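Local coordinates for hypothetical exported protein (Streptococcus pyogenes, PDB 3PSQ) that is a class B sortase involved in pilus assembly, probably acting as a cysteine transpeptidase that joins pilin subunits through an acyl-thioester intermediate, at residues 75-78 with 79-83; 96-99 with 100-104. All coordinates share one frame; numbering follows the deposited sequence.

How the interactions relate
Both contacts are local, made within one uninterrupted stretch of chain, and they sit at the two ends of strand 89-93: interaction 1 turns the chain after strand 76-77, the antiparallel neighbour of that strand, while interaction 2 is the short helix 96-102 that follows it. Their centres lie about 17 Å apart. Interaction 1 relies on charge, a buried carboxylate holding an arginine of the same beta turn; interaction 2 relies on helical backbone bonds and a zinc-bound histidine. Each runs from buried residues to an exposed side. They meet in hydrophobic packing, where Val75 CG1 lies 3.5 Å from Phe103 CZ.

Interaction 1 of 2, residues 75-78 with 79-83; sequences VFLD and YRNKV
Asp78 and Arg80 are joined by a side-on salt bridge, in which the arginine presents NE and NH2 to the two carboxylate oxygens. Arg80 NE lies 2.9 Å from Asp78 OD1 and Arg80 NH2 2.8 Å from Asp78 OD2, both bonds nearly straight. Carboxylate and guanidinium are almost coplanar, their planes 13° apart, so each pins the rotation of the other. With CG anti to the backbone N (chi1 -173°), Asp78 also brings OD1 within 2.7 Å of Arg80 N, which meets that oxygen on its anti side while NE takes the syn side. One oxygen thus serves the backbone and the side chain of the same residue. These bonds brace a type I beta turn, Asp78 to Asn81, closed by Asn81 N on Asp78 O at 3.0 Å; the turn leads the chain out of strand 76-77 of the sortase beta-barrel. On the buried side Asn81 crosses Leu77 at about a right angle, its OD1 3.7 Å from Leu77 CD1, while the amide bonds to strand 89-93, ND2 to Tyr89 O and OD1 from Leu91 N, with Asp87 OD2 a further partner of ND2. Asn57 ND2 gives Asp78 OD2 a second partner. The outer side is looser. The Tyr79 ring is exposed, with Arg80 CG 3.5 Å above one face and offset toward the rim.

Interaction 2 of 2, residues 96-99 with 100-104; sequences HMAG and NVMFG. With ZN (zinc ion), chain L; ACY (acetic acid), chain H.
Helix 96-102 carries one ligand of the zinc site at the sortase active centre, and its first turn ties that ligand to Asn100. His96 ND1 binds the zinc ion at 2.0 Å; Cys190, the predicted acyl-thioester nucleophile, and Asp192 bind the same metal, and a water lies 2.3 Å from the zinc. The histidine CG is turned away from the backbone N (chi1 165°), which carries the imidazole out to the metal. Asn100, one helical turn on, passes obliquely beside this ring, amide and imidazole planes 63° apart. It holds His96 O twice, through its backbone N and through ND2, which approach from opposite faces of the carbonyl plane. The side-chain bond is nearly straight, with the acceptor in the amide plane. ND2 also donates to Asp192 OD2, so Asn100 is a second-shell residue that links two zinc ligands and probably helps to position them. Further along, Val101 N bonds to Met97 O at 2.8 Å, while Met97 CE rests 4.2 Å from Val101 CG2 on the exposed side. Met102 N follows on Ala98 O at 2.7 Å. On the buried side the Phe103 side chain leads into the protein, packing on Ile47 and Thr189. Phe103 is the first residue to leave helical geometry, yet its N still bonds to Gly99 O at 2.8 Å, bent to 134° at the hydrogen, and its CB lies 3.4 Å from that same oxygen.

Interaction 1 of 2, residues 75-78 with 79-83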
loop_
_atom_site.group_PDB
_atom_site.type_symbol
_atom_site.label_atom_id
_atom_site.label_comp_id
_atom_site.label_asym_id
_atom_site.label_seq_id
_atom_site.Cartn_x
_atom_site.Cartn_y
_atom_site.Cartn_z
ATOM N N VAL A 75 6.084 -2.518 -7.301
ATOM C CA VAL A 75 5.077 -2.452 -6.267
ATOM C C VAL A 75 3.740 -2.996 -6.778
ATOM O O VAL A 75 3.348 -2.719 -7.901
ATOM C CB VAL A 75 4.882 -0.997 -5.770
ATOM C CG1 VAL A 75 3.746 -0.984 -4.746
ATOM C CG2 VAL A 75 6.226 -0.481 -5.153
ATOM N N PHE A 76 3.052 -3.784 -5.952
ATOM C CA PHE A 76 1.895 -4.578 -6.423
ATOM C C PHE A 76 0.748 -4.621 -5.399
ATOM O O PHE A 76 0.980 -4.701 -4.202
ATOM C CB PHE A 76 2.353 -6.007 -6.756
ATOM C CG PHE A 76 2.901 -6.763 -5.563
ATOM C CD1 PHE A 76 2.068 -7.551 -4.778
ATOM C CD2 PHE A 76 4.253 -6.651 -5.203
ATOM C CE1 PHE A 76 2.603 -8.283 -3.690
ATOM C CE2 PHE A 76 4.768 -7.362 -4.117
ATOM C CZ PHE A 76 3.939 -8.118 -3.324
ATOM N N LEU A 77 -0.484 -4.589 -5.892
ATOM C CA LEU A 77 -1.649 -4.862 -5.085
ATOM C C LEU A 77 -1.713 -6.352 -4.796
ATOM O O LEU A 77 -1.570 -7.171 -5.707
ATOM C CB LEU A 77 -2.927 -4.446 -5.835
ATOM C CG LEU A 77 -4.264 -4.712 -5.107
ATOM C CD1 LEU A 77 -4.357 -3.887 -3.820
ATOM C CD2 LEU A 77 -5.474 -4.418 -5.958
ATOM N N ASP A 78 -1.978 -6.708 -3.547
ATOM C CA ASP A 78 -2.147 -8.106 -3.188
ATOM C C ASP A 78 -3.052 -8.862 -4.199
ATOM O O ASP A 78 -4.143 -8.359 -4.531
ATOM C CB ASP A 78 -2.699 -8.212 -1.758
ATOM C CG ASP A 78 -2.746 -9.643 -1.257
ATOM O OD1 ASP A 78 -3.569 -10.437 -1.732
ATOM O OD2 ASP A 78 -1.942 -9.994 -0.392
ATOM N N TYR A 79 -2.619 -10.055 -4.650
ATOM C CA TYR A 79 -3.371 -10.834 -5.599
ATOM C C TYR A 79 -4.799 -11.188 -5.161
ATOM O O TYR A 79 -5.628 -11.528 -6.014
ATOM C CB TYR A 79 -2.641 -12.109 -6.044
ATOM C CG TYR A 79 -2.848 -13.324 -5.143
ATOM C CD1 TYR A 79 -3.809 -14.319 -5.448
ATOM C CD2 TYR A 79 -2.104 -13.465 -3.970
ATOM C CE1 TYR A 79 -3.979 -15.422 -4.616
ATOM C CE2 TYR A 79 -2.260 -14.553 -3.143
ATOM C CZ TYR A 79 -3.194 -15.528 -3.463
ATOM O OH TYR A 79 -3.315 -16.577 -2.585
ATOM N N ARG A 80 -5.081 -11.113 -3.868
ATOM C CA ARG A 80 -6.392 -11.523 -3.357
ATOM C C ARG A 80 -7.373 -10.354 -3.304
ATOM O O ARG A 80 -8.496 -10.548 -2.936
ATOM C CB ARG A 80 -6.283 -12.120 -1.954
ATOM C CG ARG A 80 -5.596 -13.474 -1.899
ATOM C CD ARG A 80 -5.050 -13.758 -0.505
ATOM N NE ARG A 80 -3.960 -12.873 -0.118
ATOM C CZ ARG A 80 -3.115 -13.120 0.889
ATOM N NH1 ARG A 80 -3.233 -14.239 1.610
ATOM N NH2 ARG A 80 -2.145 -12.247 1.197
ATOM N N ASN A 81 -6.951 -9.147 -3.672
ATOM C CA ASN A 81 -7.795 -7.975 -3.555
ATOM C C ASN A 81 -8.557 -7.712 -4.824
ATOM O O ASN A 81 -8.118 -8.088 -5.905
ATOM C CB ASN A 81 -6.942 -6.742 -3.227
ATOM C CG ASN A 81 -6.706 -6.563 -1.758
ATOM O OD1 ASN A 81 -5.553 -6.401 -1.315
ATOM N ND2 ASN A 81 -7.786 -6.555 -0.977
ATOM N N LYS A 82 -9.702 -7.040 -4.698
ATOM C CA LYS A 82 -10.420 -6.491 -5.876
ATOM C C LYS A 82 -9.688 -5.262 -6.395
ATOM O O LYS A 82 -9.304 -4.412 -5.587
ATOM C CB LYS A 82 -11.839 -6.055 -5.488
ATOM C CG LYS A 82 -12.823 -7.195 -5.314
ATOM C CD LYS A 82 -14.100 -6.678 -4.677
ATOM C CE LYS A 82 -15.085 -7.817 -4.432
ATOM N NZ LYS A 82 -15.427 -8.395 -5.764
ATOM N N VAL A 83 -9.509 -5.173 -7.715
ATOM C CA VAL A 83 -8.797 -4.044 -8.332
ATOM C C VAL A 83 -9.526 -2.712 -8.149
ATOM O O VAL A 83 -8.942 -1.627 -8.304
ATOM C CB VAL A 83 -8.514 -4.281 -9.832
ATOM C CG1 VAL A 83 -7.513 -5.432 -10.009
ATOM C CG2 VAL A 83 -9.804 -4.540 -10.627
#

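Interaction 2 of 2, residues 96-99 with 100-104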
loop_
_atom_site.group_PDB
_atom_site.type_symbol
_atom_site.label_atom_id
_atom_site.label_comp_id
_atom_site.label_asym_id
_atom_site.label_seq_id
_atom_site.Cartn_x
_atom_site.Cartn_y
_atom_site.Cartn_z
ATOM N N HIS A 96 11.711 -6.706 -1.096
ATOM C CA HIS A 96 12.894 -5.996 -0.624
ATOM C C HIS A 96 13.499 -5.012 -1.619
ATOM O O HIS A 96 13.736 -3.847 -1.268
ATOM C CB HIS A 96 13.954 -7.009 -0.140
ATOM C CG HIS A 96 15.331 -6.433 0.035
ATOM N ND1 HIS A 96 15.712 -5.754 1.172
ATOM C CD2 HIS A 96 16.431 -6.489 -0.754
ATOM C CE1 HIS A 96 16.987 -5.400 1.073
ATOM N NE2 HIS A 96 17.445 -5.832 -0.089
ATOM N N MET A 97 13.789 -5.448 -2.843
ATOM C CA MET A 97 14.405 -4.534 -3.804
ATOM C C MET A 97 13.491 -3.364 -4.206
ATOM O O MET A 97 13.905 -2.199 -4.073
ATOM C CB MET A 97 14.961 -5.248 -5.056
ATOM C CG MET A 97 16.181 -6.159 -4.795
ATOM S SD MET A 97 17.665 -5.279 -4.170
ATOM C CE MET A 97 17.493 -3.676 -5.017
ATOM N N ALA A 98 12.288 -3.671 -4.722
ATOM C CA ALA A 98 11.325 -2.651 -5.083
ATOM C C ALA A 98 10.976 -1.719 -3.917
ATOM O O ALA A 98 10.672 -0.550 -4.125
ATOM C CB ALA A 98 10.064 -3.252 -5.658
ATOM N N GLY A 99 11.016 -2.234 -2.697
ATOM C CA GLY A 99 10.700 -1.423 -1.551
ATOM C C GLY A 99 11.795 -0.395 -1.325
ATOM O O GLY A 99 11.503 0.800 -1.138
ATOM N N ASN A 100 13.055 -0.860 -1.307
ATOM C CA ASN A 100 14.199 0.033 -1.246
ATOM C C ASN A 100 14.228 1.019 -2.417
ATOM O O ASN A 100 14.517 2.176 -2.220
ATOM C CB ASN A 100 15.522 -0.754 -1.187
ATOM C CG ASN A 100 15.920 -1.134 0.245
ATOM O OD1 ASN A 100 16.600 -0.379 0.923
ATOM N ND2 ASN A 100 15.494 -2.313 0.700
ATOM N N VAL A 101 13.903 0.574 -3.623
ATOM C CA VAL A 101 13.927 1.475 -4.778
ATOM C C VAL A 101 12.748 2.491 -4.825
ATOM O O VAL A 101 12.959 3.679 -5.123
ATOM C CB VAL A 101 14.042 0.694 -6.098
ATOM C CG1 VAL A 101 14.017 1.647 -7.311
ATOM C CG2 VAL A 101 15.363 -0.174 -6.097
ATOM N N MET A 102 11.526 2.033 -4.497
ATOM C CA MET A 102 10.336 2.842 -4.720
ATOM C C MET A 102 9.648 3.380 -3.463
ATOM O O MET A 102 9.078 4.476 -3.491
ATOM C CB MET A 102 9.347 2.100 -5.622
ATOM C CG MET A 102 9.960 1.688 -6.949
ATOM S SD MET A 102 8.977 0.469 -7.860
ATOM C CE MET A 102 7.590 1.493 -8.360
ATOM N N PHE A 103 9.728 2.625 -2.374
ATOM C CA PHE A 103 9.089 2.955 -1.105
ATOM C C PHE A 103 10.119 3.331 -0.050
ATOM O O PHE A 103 9.884 3.107 1.130
ATOM C CB PHE A 103 8.274 1.740 -0.574
ATOM C CG PHE A 103 6.838 1.603 -1.151
ATOM C CD1 PHE A 103 6.269 2.574 -1.938
ATOM C CD2 PHE A 103 6.042 0.490 -0.814
ATOM C CE1 PHE A 103 4.912 2.445 -2.429
ATOM C CE2 PHE A 103 4.722 0.329 -1.316
ATOM C CZ PHE A 103 4.159 1.323 -2.112
ATOM N N GLY A 104 11.284 3.840 -0.455
ATOM C CA GLY A 104 12.304 4.205 0.525
ATOM C C GLY A 104 11.865 5.338 1.452
ATOM O O GLY A 104 12.432 5.510 2.522
HETATM ZN ZN ZN L . 14.525 -5.488 2.822
HETATM C C ACY H . 9.949 -8.819 1.264
HETATM O O ACY H . 8.756 -9.236 1.436
HETATM O OXT ACY H . 10.721 -9.316 0.411
HETATM C CH3 ACY H . 10.441 -7.631 2.056
HETATM O O HOH W 1 14.209 -7.627 3.517
#